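Long-range contacts in bile salt hydrolase/transferase (Clostridium perfringens, PDB 2BJF), which hydrolyses the amide bond of glycine- and taurine-conjugated bile salts, releasing free bile acids, and can also join bile acids to amines: residues Gln28-Ile33 with Ala53-Gly58; Lys42-Glu47 with Val129-Ser134; Asp63-Ala68 with Phe105-Leu110. One frame throughout, in Å; residues are numbered along the deposited sequence.

Contact 1: residues Gln28-Ile33 with Ala53-Gly58; sequences QSIIFI and AVLGMG
M57 lays its sulfur over the backbone of S29, with SD 3.6 Å from the carbonyl O of S29. CG of M57 stands anti to the backbone N (chi1 -166°), and bends at chi2 and chi3 bring SD and CE to CG1 and CD1 of I30. The CB of Q28 also touches SD, while OE1 of Q28 accepts from the backbone N of F26.

Next along the same face, CD1 of L55 fits between two residues of the other strand. It is 3.7 Å from CG2 of I30 and 3.9 Å from CB of F32. It reaches the F32 ring at the edge, near the ring plane. Y289 and Y291 pack on this face too.

The other face carries the side chains of S29, I31, I33 and V54; G56 and G58 put none there. CD1 of I31 comes within 3.5 Å of the carbonyl C of G58, where there is no side chain to stand in its way. I33 and V54 meet more loosely, CB to CB at 4.4 Å. F67 covers this face.

Six backbone bonds join the strands, two each in the pairs S29-G58, I31-G56 and I33-V54. The shortest is I31 N to G56 O at 2.7 Å. I30-M57 and F32-L55 are the non-hydrogen-bonded pairs between them. Strand 29-33 also pairs with 315-318, and 54-61 pairs with 64-67 and 70-72 on its other side, so the ladder is interior to its sheet. This is a regular antiparallel beta ladder with apolar packing on both faces, in one of the sheets of the Ntn-hydrolase fold.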
ATOM      1  N   GLN A  28      23.744 -19.327  21.205  1.00 14.06           N
ATOM      2  CA  GLN A  28      23.279 -18.469  22.286  1.00 13.77           C
ATOM      3  C   GLN A  28      22.899 -19.225  23.551  1.00 13.55           C
ATOM      4  O   GLN A  28      22.432 -20.367  23.504  1.00 13.49           O
ATOM      5  CB  GLN A  28      22.111 -17.581  21.834  1.00 13.77           C
ATOM      6  CG  GLN A  28      20.885 -18.321  21.309  1.00 13.84           C
ATOM      7  CD  GLN A  28      20.858 -18.435  19.795  1.00 14.08           C
ATOM      8  OE1 GLN A  28      21.856 -18.781  19.161  1.00 13.83           O
ATOM      9  NE2 GLN A  28      19.702 -18.146  19.207  1.00 14.32           N
ATOM     10  N   SER A  29      23.124 -18.563  24.680  1.00 13.24           N
ATOM     11  CA  SER A  29      22.608 -18.986  25.970  1.00 13.07           C
ATOM     12  C   SER A  29      22.276 -17.719  26.746  1.00 12.80           C
ATOM     13  O   SER A  29      22.671 -16.619  26.347  1.00 12.71           O
ATOM     14  CB  SER A  29      23.642 -19.828  26.723  1.00 13.18           C
ATOM     15  OG  SER A  29      24.799 -19.069  27.028  1.00 13.61           O
ATOM     16  N   ILE A  30      21.531 -17.869  27.834  1.00 12.55           N
ATOM     17  CA  ILE A  30      21.269 -16.745  28.719  1.00 12.51           C
ATOM     18  C   ILE A  30      22.421 -16.686  29.720  1.00 12.19           C
ATOM     19  O   ILE A  30      22.658 -17.638  30.470  1.00 12.48           O
ATOM     20  CB  ILE A  30      19.893 -16.848  29.423  1.00 12.66           C
ATOM     21  CG1 ILE A  30      18.753 -16.924  28.397  1.00 12.83           C
ATOM     22  CG2 ILE A  30      19.669 -15.647  30.330  1.00 12.99           C
ATOM     23  CD1 ILE A  30      18.468 -18.323  27.861  1.00 13.71           C
ATOM     24  N   ILE A  31      23.143 -15.569  29.700  1.00 11.80           N
ATOM     25  CA  ILE A  31      24.391 -15.420  30.450  1.00 11.34           C
ATOM     26  C   ILE A  31      24.229 -14.475  31.635  1.00 11.06           C
ATOM     27  O   ILE A  31      23.755 -13.346  31.483  1.00 10.75           O
ATOM     28  CB  ILE A  31      25.539 -14.913  29.533  1.00 11.43           C
ATOM     29  CG1 ILE A  31      25.748 -15.864  28.348  1.00 11.30           C
ATOM     30  CG2 ILE A  31      26.841 -14.732  30.319  1.00 11.32           C
ATOM     31  CD1 ILE A  31      26.650 -15.305  27.261  1.00 11.44           C
ATOM     32  N   PHE A  32      24.627 -14.954  32.812  1.00 10.64           N
ATOM     33  CA  PHE A  32      24.687 -14.137  34.020  1.00 10.46           C
ATOM     34  C   PHE A  32      26.140 -13.869  34.395  1.00 10.33           C
ATOM     35  O   PHE A  32      26.944 -14.799  34.496  1.00 10.27           O
ATOM     36  CB  PHE A  32      23.961 -14.824  35.186  1.00 10.48           C
ATOM     37  CG  PHE A  32      24.158 -14.140  36.515  1.00 10.19           C
ATOM     38  CD1 PHE A  32      23.403 -13.020  36.854  1.00 10.52           C
ATOM     39  CD2 PHE A  32      25.102 -14.613  37.426  1.00 10.31           C
ATOM     40  CE1 PHE A  32      23.582 -12.380  38.079  1.00 10.15           C
ATOM     41  CE2 PHE A  32      25.291 -13.978  38.654  1.00  9.99           C
ATOM     42  CZ  PHE A  32      24.528 -12.860  38.981  1.00 10.19           C
ATOM     43  N   ILE A  33      26.464 -12.593  34.598  1.00 10.16           N
ATOM     44  CA  ILE A  33      27.788 -12.190  35.067  1.00 10.14           C
ATOM     45  C   ILE A  33      27.640 -11.421  36.380  1.00 10.20           C
ATOM     46  O   ILE A  33      26.941 -10.407  36.424  1.00 10.02           O
ATOM     47  CB  ILE A  33      28.544 -11.313  34.029  1.00 10.16           C
ATOM     48  CG1 ILE A  33      28.516 -11.958  32.637  1.00  9.94           C
ATOM     49  CG2 ILE A  33      29.984 -11.070  34.484  1.00 10.35           C
ATOM     50  CD1 ILE A  33      29.071 -11.072  31.525  1.00 10.08           C
ATOM     51  N   ALA A  53      26.128  -6.368  38.155  1.00 10.72           N
ATOM     52  CA  ALA A  53      25.788  -7.700  37.659  1.00 10.48           C
ATOM     53  C   ALA A  53      24.930  -7.589  36.402  1.00 10.35           C
ATOM     54  O   ALA A  53      24.121  -6.672  36.285  1.00 10.27           O
ATOM     55  CB  ALA A  53      25.066  -8.498  38.729  1.00 10.59           C
ATOM     56  N   VAL A  54      25.117  -8.527  35.476  1.00 10.18           N
ATOM     57  CA  VAL A  54      24.485  -8.479  34.155  1.00 10.14           C
ATOM     58  C   VAL A  54      23.759  -9.790  33.845  1.00 10.16           C
ATOM     59  O   VAL A  54      24.246 -10.869  34.186  1.00  9.98           O
ATOM     60  CB  VAL A  54      25.540  -8.190  33.043  1.00 10.17           C
ATOM     61  CG1 VAL A  54      24.914  -8.219  31.654  1.00 10.43           C
ATOM     62  CG2 VAL A  54      26.229  -6.846  33.282  1.00 10.17           C
ATOM     63  N   LEU A  55      22.595  -9.685  33.204  1.00 10.14           N
ATOM     64  CA  LEU A  55      21.868 -10.848  32.694  1.00 10.33           C
ATOM     65  C   LEU A  55      21.306 -10.563  31.306  1.00 10.46           C
ATOM     66  O   LEU A  55      20.664  -9.534  31.091  1.00 10.59           O
ATOM     67  CB  LEU A  55      20.733 -11.253  33.642  1.00 10.33           C
ATOM     68  CG  LEU A  55      19.909 -12.487  33.243  1.00 10.43           C
ATOM     69  CD1 LEU A  55      20.723 -13.766  33.390  1.00 10.98           C
ATOM     70  CD2 LEU A  55      18.622 -12.577  34.053  1.00 10.38           C
ATOM     71  N   GLY A  56      21.548 -11.478  30.370  1.00 10.64           N
ATOM     72  CA  GLY A  56      20.995 -11.348  29.023  1.00 10.78           C
ATOM     73  C   GLY A  56      21.350 -12.474  28.075  1.00 11.05           C
ATOM     74  O   GLY A  56      22.070 -13.404  28.437  1.00 11.21           O
ATOM     75  N   MET A  57      20.827 -12.389  26.854  1.00 11.10           N
ATOM     76  CA  MET A  57      21.139 -13.361  25.814  1.00 11.41           C
ATOM     77  C   MET A  57      22.457 -13.005  25.147  1.00 11.76           C
ATOM     78  O   MET A  57      22.689 -11.853  24.780  1.00 11.69           O
ATOM     79  CB  MET A  57      20.028 -13.414  24.762  1.00 11.35           C
ATOM     80  CG  MET A  57      20.102 -14.624  23.834  1.00 11.24           C
ATOM     81  SD  MET A  57      19.540 -16.152  24.615  1.00 11.32           S
ATOM     82  CE  MET A  57      17.762 -15.918  24.570  1.00 11.05           C
ATOM     83  N   GLY A  58      23.319 -14.001  24.989  1.00 12.16           N
ATOM     84  CA  GLY A  58      24.582 -13.804  24.297  1.00 12.76           C
ATOM     85  C   GLY A  58      25.278 -15.115  24.021  1.00 13.30           C
ATOM     86  O   GLY A  58      24.661 -16.179  24.065  1.00 13.15           O
TER

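Contact 2: residues Lys42-Glu47 with Val129-Ser134; sequences KSNKKE and VDIPIS
I131 is the first residue of 129-134 to touch the other loop. Its CG2 lies 3.5 Å from ND2 of N44. The two side chains pass at a slant, with this methyl against the amide nitrogen. CG2 stands anti to the backbone N of I131, with CG1 beside that N (chi1 -59°). The CE of K46 approaches the same methyl more loosely, at 4.3 Å.

P132 contributes its carbonyl O, and a water does the joining. This water donates to P132 O at 2.7 Å and to OG of S43, and accepts from ND2 of N44. One water thus ties both loops together. ND2 has a second partner in the hydroxyl of Y103.

I133 offers its carbonyl O to OG of S43, 3.0 Å away. The S43 hydroxyl also has N41 OD1 as a partner, so the bond to I133 is not settled. OG lies between the backbone N and carbonyl carbon of S43 (chi1 72°), the position that brings it to I133 O. A second water lies by the same carbonyl and accepts from S43 N. N41 ND2 also bonds to I133 O. The side chain of I133 points away from 42-47 and touches the bound deoxycholate.

S134 closes the contact with plain packing. Its CA is 3.8 Å from OG of S43.

N44 is held from its own side as well. Its OD1 accepts from K46 N at 3.1 Å, which makes an Asx turn and fixes the amide at that end. The contact is mostly polar and water-mediated. The carbonyl of P132 is reached through water by S43 and N44, and that of I133 faces the S43 hydroxyl, while the I133 side chain is left to line the bile acid pocket.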
ATOM      1  N   LYS A  42      41.210 -12.851  24.962  1.00 19.41           N
ATOM      2  CA  LYS A  42      42.502 -13.518  24.781  1.00 19.88           C
ATOM      3  C   LYS A  42      43.277 -13.052  23.549  1.00 19.93           C
ATOM      4  O   LYS A  42      44.510 -13.053  23.558  1.00 20.04           O
ATOM      5  CB  LYS A  42      42.322 -15.040  24.751  1.00 19.86           C
ATOM      6  CG  LYS A  42      41.962 -15.646  26.099  1.00 20.28           C
ATOM      7  CD  LYS A  42      41.791 -17.156  26.008  1.00 20.33           C
ATOM      8  CE  LYS A  42      41.519 -17.771  27.375  1.00 21.01           C
ATOM      9  NZ  LYS A  42      42.706 -17.712  28.279  1.00 21.61           N
ATOM     10  N   SER A  43      42.558 -12.651  22.502  1.00 20.02           N
ATOM     11  CA  SER A  43      43.185 -12.248  21.240  1.00 20.13           C
ATOM     12  C   SER A  43      43.860 -10.878  21.304  1.00 20.13           C
ATOM     13  O   SER A  43      44.962 -10.707  20.780  1.00 20.25           O
ATOM     14  CB  SER A  43      42.175 -12.289  20.086  1.00 20.13           C
ATOM     15  OG  SER A  43      41.239 -11.229  20.181  1.00 20.58           O
ATOM     16  N   ASN A  44      43.203  -9.911  21.944  1.00 20.11           N
ATOM     17  CA  ASN A  44      43.719  -8.539  22.016  1.00 20.11           C
ATOM     18  C   ASN A  44      44.075  -8.056  23.428  1.00 20.13           C
ATOM     19  O   ASN A  44      44.454  -6.895  23.614  1.00 20.17           O
ATOM     20  CB  ASN A  44      42.760  -7.556  21.324  1.00 20.10           C
ATOM     21  CG  ASN A  44      41.343  -7.616  21.883  1.00 20.07           C
ATOM     22  OD1 ASN A  44      41.138  -7.756  23.088  1.00 19.71           O
ATOM     23  ND2 ASN A  44      40.358  -7.491  21.000  1.00 20.03           N
ATOM     24  N   LYS A  45      43.944  -8.951  24.409  1.00 20.12           N
ATOM     25  CA  LYS A  45      44.307  -8.692  25.816  1.00 20.17           C
ATOM     26  C   LYS A  45      43.485  -7.599  26.517  1.00 20.03           C
ATOM     27  O   LYS A  45      43.786  -7.232  27.658  1.00 20.06           O
ATOM     28  CB  LYS A  45      45.816  -8.443  25.971  1.00 20.20           C
ATOM     29  CG  LYS A  45      46.667  -9.685  25.761  1.00 20.48           C
ATOM     30  CD  LYS A  45      48.130  -9.419  26.082  1.00 20.53           C
ATOM     31  CE  LYS A  45      48.984 -10.661  25.864  1.00 21.37           C
ATOM     32  NZ  LYS A  45      48.664 -11.758  26.825  1.00 21.70           N
ATOM     33  N   LYS A  46      42.452  -7.093  25.846  1.00 19.83           N
ATOM     34  CA  LYS A  46      41.580  -6.069  26.424  1.00 19.69           C
ATOM     35  C   LYS A  46      40.732  -6.648  27.551  1.00 19.53           C
ATOM     36  O   LYS A  46      40.254  -7.781  27.461  1.00 19.56           O
ATOM     37  CB  LYS A  46      40.684  -5.439  25.354  1.00 19.75           C
ATOM     38  CG  LYS A  46      41.436  -4.616  24.319  1.00 19.91           C
ATOM     39  CD  LYS A  46      40.498  -4.080  23.250  1.00 20.49           C
ATOM     40  CE  LYS A  46      41.263  -3.406  22.118  1.00 20.83           C
ATOM     41  NZ  LYS A  46      41.949  -2.156  22.551  1.00 21.22           N
ATOM     42  N   GLU A  47      40.554  -5.864  28.610  1.00 19.31           N
ATOM     43  CA  GLU A  47      39.872  -6.333  29.813  1.00 19.18           C
ATOM     44  C   GLU A  47      38.688  -5.456  30.209  1.00 18.70           C
ATOM     45  O   GLU A  47      38.691  -4.244  29.979  1.00 18.79           O
ATOM     46  CB  GLU A  47      40.855  -6.440  30.983  1.00 19.19           C
ATOM     47  CG  GLU A  47      41.923  -7.518  30.812  1.00 19.77           C
ATOM     48  CD  GLU A  47      42.870  -7.623  31.997  1.00 19.79           C
ATOM     49  OE1 GLU A  47      42.651  -6.935  33.019  1.00 20.97           O
ATOM     50  OE2 GLU A  47      43.841  -8.403  31.905  1.00 20.96           O
ATOM     51  N   VAL A 129      34.746   1.190  17.638  1.00 15.02           N
ATOM     52  CA  VAL A 129      35.852   0.759  16.782  1.00 15.59           C
ATOM     53  C   VAL A 129      35.698  -0.696  16.319  1.00 15.98           C
ATOM     54  O   VAL A 129      35.309  -1.568  17.098  1.00 15.87           O
ATOM     55  CB  VAL A 129      37.235   1.005  17.475  1.00 15.62           C
ATOM     56  CG1 VAL A 129      37.309   0.327  18.843  1.00 16.00           C
ATOM     57  CG2 VAL A 129      38.386   0.569  16.585  1.00 15.63           C
ATOM     58  N   ASP A 130      36.005  -0.942  15.046  1.00 16.53           N
ATOM     59  CA  ASP A 130      35.856  -2.266  14.440  1.00 17.14           C
ATOM     60  C   ASP A 130      37.046  -3.182  14.755  1.00 17.36           C
ATOM     61  O   ASP A 130      37.782  -3.603  13.857  1.00 17.50           O
ATOM     62  CB  ASP A 130      35.644  -2.136  12.923  1.00 17.31           C
ATOM     63  CG  ASP A 130      35.047  -3.390  12.292  1.00 17.90           C
ATOM     64  OD1 ASP A 130      34.713  -4.350  13.022  1.00 18.36           O
ATOM     65  OD2 ASP A 130      34.906  -3.411  11.051  1.00 18.89           O
ATOM     66  N   ILE A 131      37.227  -3.477  16.041  1.00 17.56           N
ATOM     67  CA  ILE A 131      38.235  -4.434  16.496  1.00 17.83           C
ATOM     68  C   ILE A 131      37.607  -5.826  16.536  1.00 17.91           C
ATOM     69  O   ILE A 131      36.566  -6.012  17.170  1.00 17.90           O
ATOM     70  CB  ILE A 131      38.796  -4.062  17.906  1.00 17.87           C
ATOM     71  CG1 ILE A 131      39.437  -2.663  17.908  1.00 18.27           C
ATOM     72  CG2 ILE A 131      39.777  -5.127  18.420  1.00 17.99           C
ATOM     73  CD1 ILE A 131      40.612  -2.472  16.948  1.00 18.59           C
ATOM     74  N   PRO A 132      38.221  -6.806  15.843  1.00 18.04           N
ATOM     75  CA  PRO A 132      37.699  -8.174  15.868  1.00 18.18           C
ATOM     76  C   PRO A 132      37.752  -8.801  17.262  1.00 18.37           C
ATOM     77  O   PRO A 132      38.707  -8.572  18.010  1.00 18.33           O
ATOM     78  CB  PRO A 132      38.628  -8.928  14.907  1.00 18.22           C
ATOM     79  CG  PRO A 132      39.867  -8.108  14.842  1.00 18.13           C
ATOM     80  CD  PRO A 132      39.419  -6.691  14.991  1.00 18.08           C
ATOM     81  N   ILE A 133      36.719  -9.572  17.599  1.00 18.60           N
ATOM     82  CA  ILE A 133      36.656 -10.297  18.870  1.00 18.94           C
ATOM     83  C   ILE A 133      37.743 -11.376  18.931  1.00 19.33           C
ATOM     84  O   ILE A 133      38.287 -11.670  19.997  1.00 19.28           O
ATOM     85  CB  ILE A 133      35.237 -10.905  19.111  1.00 18.90           C
ATOM     86  CG1 ILE A 133      35.089 -11.413  20.551  1.00 18.80           C
ATOM     87  CG2 ILE A 133      34.911 -11.991  18.071  1.00 18.75           C
ATOM     88  CD1 ILE A 133      33.654 -11.705  20.972  1.00 18.86           C
ATOM     89  N   SER A 134      38.049 -11.942  17.763  1.00 19.88           N
ATOM     90  CA  SER A 134      39.085 -12.953  17.592  1.00 20.55           C
ATOM     91  C   SER A 134      39.463 -12.989  16.114  1.00 20.82           C
ATOM     92  O   SER A 134      38.626 -12.690  15.254  1.00 20.87           O
ATOM     93  CB  SER A 134      38.578 -14.325  18.044  1.00 20.52           C
ATOM     94  OG  SER A 134      39.632 -15.270  18.095  1.00 21.15           O
TER
HETATM   95  O   HOH W   1      41.434  -8.663  18.203  1.00 35.18           O
HETATM   96  O   HOH W   2      39.456 -13.449  21.731  1.00 35.56           O

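Contact 3: residues Asp63-Ala68 with Phe105-Leu110; sequences DYPTFA and FLLWVL
F67 of strand 64-67 packs on L106 and L107 of helix 105-112, a helix-on-sheet contact of the Ntn-hydrolase fold. The helix crosses the strand almost at a right angle, with segment axes 87° apart and 7.3 Å at closest approach.

The apolar contacts centre on F67. Its CB meets CD2 of L106 at 3.8 Å. Its ring atom CE2 meets CD1 of L107 at 3.9 Å, an oblique approach. The other methyl of L107, CD2, faces the start of the strand. It lies 4.0 Å from P65 O and more loosely by CG of P65 and OH of Y64. I33 from strand 29-33 touches both P65 and F67.

The polar contacts are fewer. Y64 OH bonds to N104, and T66 OG1 bonds to the carbonyl of Y103, so both tie the strand to residues just before the helix. A water lies between the segments. It accepts from F67 N at 3.1 Å and from L107 N at 3.2 Å.

A68, where the chain turns a corner, touches the bound deoxycholate. Its carbonyl O also meets the helix: CD1 of L106 is 3.3 Å from A68 O.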
ATOM      1  N   ASP A  63      36.265 -17.774  24.585  1.00 19.19           N
ATOM      2  CA  ASP A  63      36.291 -17.580  26.047  1.00 18.71           C
ATOM      3  C   ASP A  63      35.792 -16.201  26.523  1.00 18.09           C
ATOM      4  O   ASP A  63      35.885 -15.880  27.710  1.00 18.21           O
ATOM      5  CB  ASP A  63      37.680 -17.905  26.630  1.00 19.03           C
ATOM      6  CG  ASP A  63      37.607 -18.592  27.989  1.00 19.76           C
ATOM      7  OD1 ASP A  63      36.561 -18.501  28.669  1.00 21.02           O
ATOM      8  OD2 ASP A  63      38.608 -19.230  28.381  1.00 20.87           O
ATOM      9  N   TYR A  64      35.247 -15.401  25.607  1.00 17.13           N
ATOM     10  CA  TYR A  64      34.788 -14.048  25.939  1.00 16.16           C
ATOM     11  C   TYR A  64      33.281 -13.861  25.721  1.00 15.51           C
ATOM     12  O   TYR A  64      32.768 -14.187  24.649  1.00 15.55           O
ATOM     13  CB  TYR A  64      35.573 -13.003  25.139  1.00 15.94           C
ATOM     14  CG  TYR A  64      35.429 -11.591  25.667  1.00 15.61           C
ATOM     15  CD1 TYR A  64      36.199 -11.149  26.744  1.00 15.33           C
ATOM     16  CD2 TYR A  64      34.525 -10.697  25.092  1.00 15.32           C
ATOM     17  CE1 TYR A  64      36.074  -9.857  27.236  1.00 15.20           C
ATOM     18  CE2 TYR A  64      34.389  -9.399  25.580  1.00 15.10           C
ATOM     19  CZ  TYR A  64      35.167  -8.986  26.651  1.00 15.12           C
ATOM     20  OH  TYR A  64      35.043  -7.708  27.142  1.00 15.21           O
ATOM     21  N   PRO A  65      32.570 -13.325  26.736  1.00 14.89           N
ATOM     22  CA  PRO A  65      31.126 -13.122  26.616  1.00 14.37           C
ATOM     23  C   PRO A  65      30.762 -11.889  25.787  1.00 13.88           C
ATOM     24  O   PRO A  65      31.320 -10.809  25.995  1.00 13.83           O
ATOM     25  CB  PRO A  65      30.673 -12.945  28.067  1.00 14.33           C
ATOM     26  CG  PRO A  65      31.860 -12.380  28.768  1.00 14.73           C
ATOM     27  CD  PRO A  65      33.083 -12.891  28.051  1.00 14.90           C
ATOM     28  N   THR A  66      29.838 -12.068  24.848  1.00 13.24           N
ATOM     29  CA  THR A  66      29.323 -10.968  24.032  1.00 12.73           C
ATOM     30  C   THR A  66      27.803 -11.096  23.915  1.00 12.37           C
ATOM     31  O   THR A  66      27.278 -12.203  23.772  1.00 12.39           O
ATOM     32  CB  THR A  66      30.025 -10.886  22.645  1.00 12.78           C
ATOM     33  OG1 THR A  66      29.540  -9.750  21.919  1.00 12.53           O
ATOM     34  CG2 THR A  66      29.814 -12.160  21.819  1.00 12.82           C
ATOM     35  N   PHE A  67      27.104  -9.964  23.988  1.00 11.86           N
ATOM     36  CA  PHE A  67      25.649  -9.967  24.178  1.00 11.38           C
ATOM     37  C   PHE A  67      24.829  -9.486  22.985  1.00 11.28           C
ATOM     38  O   PHE A  67      25.267  -8.630  22.213  1.00 11.24           O
ATOM     39  CB  PHE A  67      25.278  -9.139  25.410  1.00 11.30           C
ATOM     40  CG  PHE A  67      25.625  -9.801  26.710  1.00 11.19           C
ATOM     41  CD1 PHE A  67      24.669 -10.537  27.403  1.00 11.15           C
ATOM     42  CD2 PHE A  67      26.904  -9.693  27.243  1.00 11.25           C
ATOM     43  CE1 PHE A  67      24.983 -11.157  28.608  1.00 10.92           C
ATOM     44  CE2 PHE A  67      27.230 -10.311  28.446  1.00 11.06           C
ATOM     45  CZ  PHE A  67      26.267 -11.044  29.131  1.00 11.10           C
ATOM     46  N   ALA A  68      23.626 -10.045  22.863  1.00 11.09           N
ATOM     47  CA  ALA A  68      22.639  -9.608  21.878  1.00 11.06           C
ATOM     48  C   ALA A  68      21.661  -8.618  22.509  1.00 11.02           C
ATOM     49  O   ALA A  68      21.250  -7.642  21.875  1.00 10.94           O
ATOM     50  CB  ALA A  68      21.894 -10.802  21.319  1.00 11.12           C
ATOM     51  N   PHE A 105      30.345  -3.355  23.061  1.00 10.52           N
ATOM     52  CA  PHE A 105      29.542  -2.172  23.387  1.00 10.37           C
ATOM     53  C   PHE A 105      28.403  -2.456  24.367  1.00 10.31           C
ATOM     54  O   PHE A 105      28.227  -1.725  25.342  1.00 10.15           O
ATOM     55  CB  PHE A 105      28.994  -1.488  22.128  1.00 10.32           C
ATOM     56  CG  PHE A 105      28.242  -0.215  22.415  1.00 10.54           C
ATOM     57  CD1 PHE A 105      28.919   0.989  22.565  1.00 10.79           C
ATOM     58  CD2 PHE A 105      26.855  -0.224  22.553  1.00 10.57           C
ATOM     59  CE1 PHE A 105      28.228   2.167  22.841  1.00 11.00           C
ATOM     60  CE2 PHE A 105      26.155   0.948  22.825  1.00 10.63           C
ATOM     61  CZ  PHE A 105      26.843   2.146  22.971  1.00 10.59           C
ATOM     62  N   LEU A 106      27.632  -3.509  24.099  1.00 10.31           N
ATOM     63  CA  LEU A 106      26.482  -3.841  24.935  1.00 10.29           C
ATOM     64  C   LEU A 106      26.909  -4.117  26.380  1.00 10.40           C
ATOM     65  O   LEU A 106      26.331  -3.564  27.320  1.00 10.36           O
ATOM     66  CB  LEU A 106      25.708  -5.025  24.348  1.00 10.43           C
ATOM     67  CG  LEU A 106      24.206  -5.076  24.649  1.00 10.44           C
ATOM     68  CD1 LEU A 106      23.478  -5.869  23.585  1.00 10.87           C
ATOM     69  CD2 LEU A 106      23.914  -5.649  26.030  1.00 10.32           C
ATOM     70  N   LEU A 107      27.927  -4.958  26.546  1.00 10.37           N
ATOM     71  CA  LEU A 107      28.467  -5.263  27.870  1.00 10.67           C
ATOM     72  C   LEU A 107      29.063  -4.023  28.544  1.00 10.69           C
ATOM     73  O   LEU A 107      28.916  -3.847  29.752  1.00 10.73           O
ATOM     74  CB  LEU A 107      29.503  -6.393  27.790  1.00 10.64           C
ATOM     75  CG  LEU A 107      30.174  -6.863  29.088  1.00 10.85           C
ATOM     76  CD1 LEU A 107      29.151  -7.340  30.119  1.00 11.12           C
ATOM     77  CD2 LEU A 107      31.192  -7.954  28.795  1.00 10.94           C
ATOM     78  N   TRP A 108      29.720  -3.169  27.759  1.00 10.82           N
ATOM     79  CA  TRP A 108      30.299  -1.924  28.275  1.00 10.87           C
ATOM     80  C   TRP A 108      29.229  -1.021  28.894  1.00 10.78           C
ATOM     81  O   TRP A 108      29.453  -0.414  29.945  1.00 10.74           O
ATOM     82  CB  TRP A 108      31.068  -1.186  27.170  1.00 11.37           C
ATOM     83  CG  TRP A 108      31.580   0.173  27.566  1.00 11.61           C
ATOM     84  CD1 TRP A 108      32.739   0.452  28.232  1.00 12.31           C
ATOM     85  CD2 TRP A 108      30.950   1.436  27.312  1.00 12.00           C
ATOM     86  NE1 TRP A 108      32.869   1.809  28.411  1.00 12.34           N
ATOM     87  CE2 TRP A 108      31.784   2.438  27.858  1.00 12.33           C
ATOM     88  CE3 TRP A 108      29.758   1.818  26.679  1.00 12.21           C
ATOM     89  CZ2 TRP A 108      31.467   3.799  27.788  1.00 12.05           C
ATOM     90  CZ3 TRP A 108      29.441   3.174  26.612  1.00 12.29           C
ATOM     91  CH2 TRP A 108      30.296   4.146  27.164  1.00 12.11           C
ATOM     92  N   VAL A 109      28.067  -0.945  28.245  1.00 10.55           N
ATOM     93  CA  VAL A 109      26.941  -0.164  28.755  1.00 10.47           C
ATOM     94  C   VAL A 109      26.418  -0.743  30.073  1.00 10.39           C
ATOM     95  O   VAL A 109      26.291  -0.024  31.066  1.00 10.50           O
ATOM     96  CB  VAL A 109      25.788  -0.074  27.717  1.00 10.39           C
ATOM     97  CG1 VAL A 109      24.537   0.550  28.334  1.00 10.39           C
ATOM     98  CG2 VAL A 109      26.229   0.726  26.500  1.00 10.40           C
ATOM     99  N   LEU A 110      26.136  -2.043  30.075  1.00 10.40           N
ATOM    100  CA  LEU A 110      25.487  -2.692  31.212  1.00 10.38           C
ATOM    101  C   LEU A 110      26.397  -2.857  32.424  1.00 10.57           C
ATOM    102  O   LEU A 110      25.941  -2.742  33.561  1.00 10.72           O
ATOM    103  CB  LEU A 110      24.914  -4.051  30.807  1.00 10.31           C
ATOM    104  CG  LEU A 110      23.823  -4.053  29.732  1.00 10.17           C
ATOM    105  CD1 LEU A 110      23.348  -5.471  29.508  1.00 10.12           C
ATOM    106  CD2 LEU A 110      22.657  -3.145  30.113  1.00 10.42           C
TER
HETATM  107  O   HOH W   3      28.556  -7.311  24.486  1.00 10.90           O

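Contacts 1 and 3 share a sheet. Their centres are 9 Å apart, and strands 54-61 and 64-67 are neighbours in it. M57 O and A68 N are 2.8 Å apart, a probable hydrogen bond, and I33 CD1 packs on F67 CE2 at 3.7 Å. Contact 2 lies farther out, its centre about 12 Å from that of contact 3 and 20 Å from that of contact 1. It reaches contact 3 where I133 CD1 meets T66 CG2 at 4.0 Å. I133, T66 and A68 all touch the deoxycholate. The A68 side chain is about 8 Å from that of C2, assigned as the nucleophile; contact 1 comes near the pocket too, G58 lying about 6 Å from the ligand at nearest atoms.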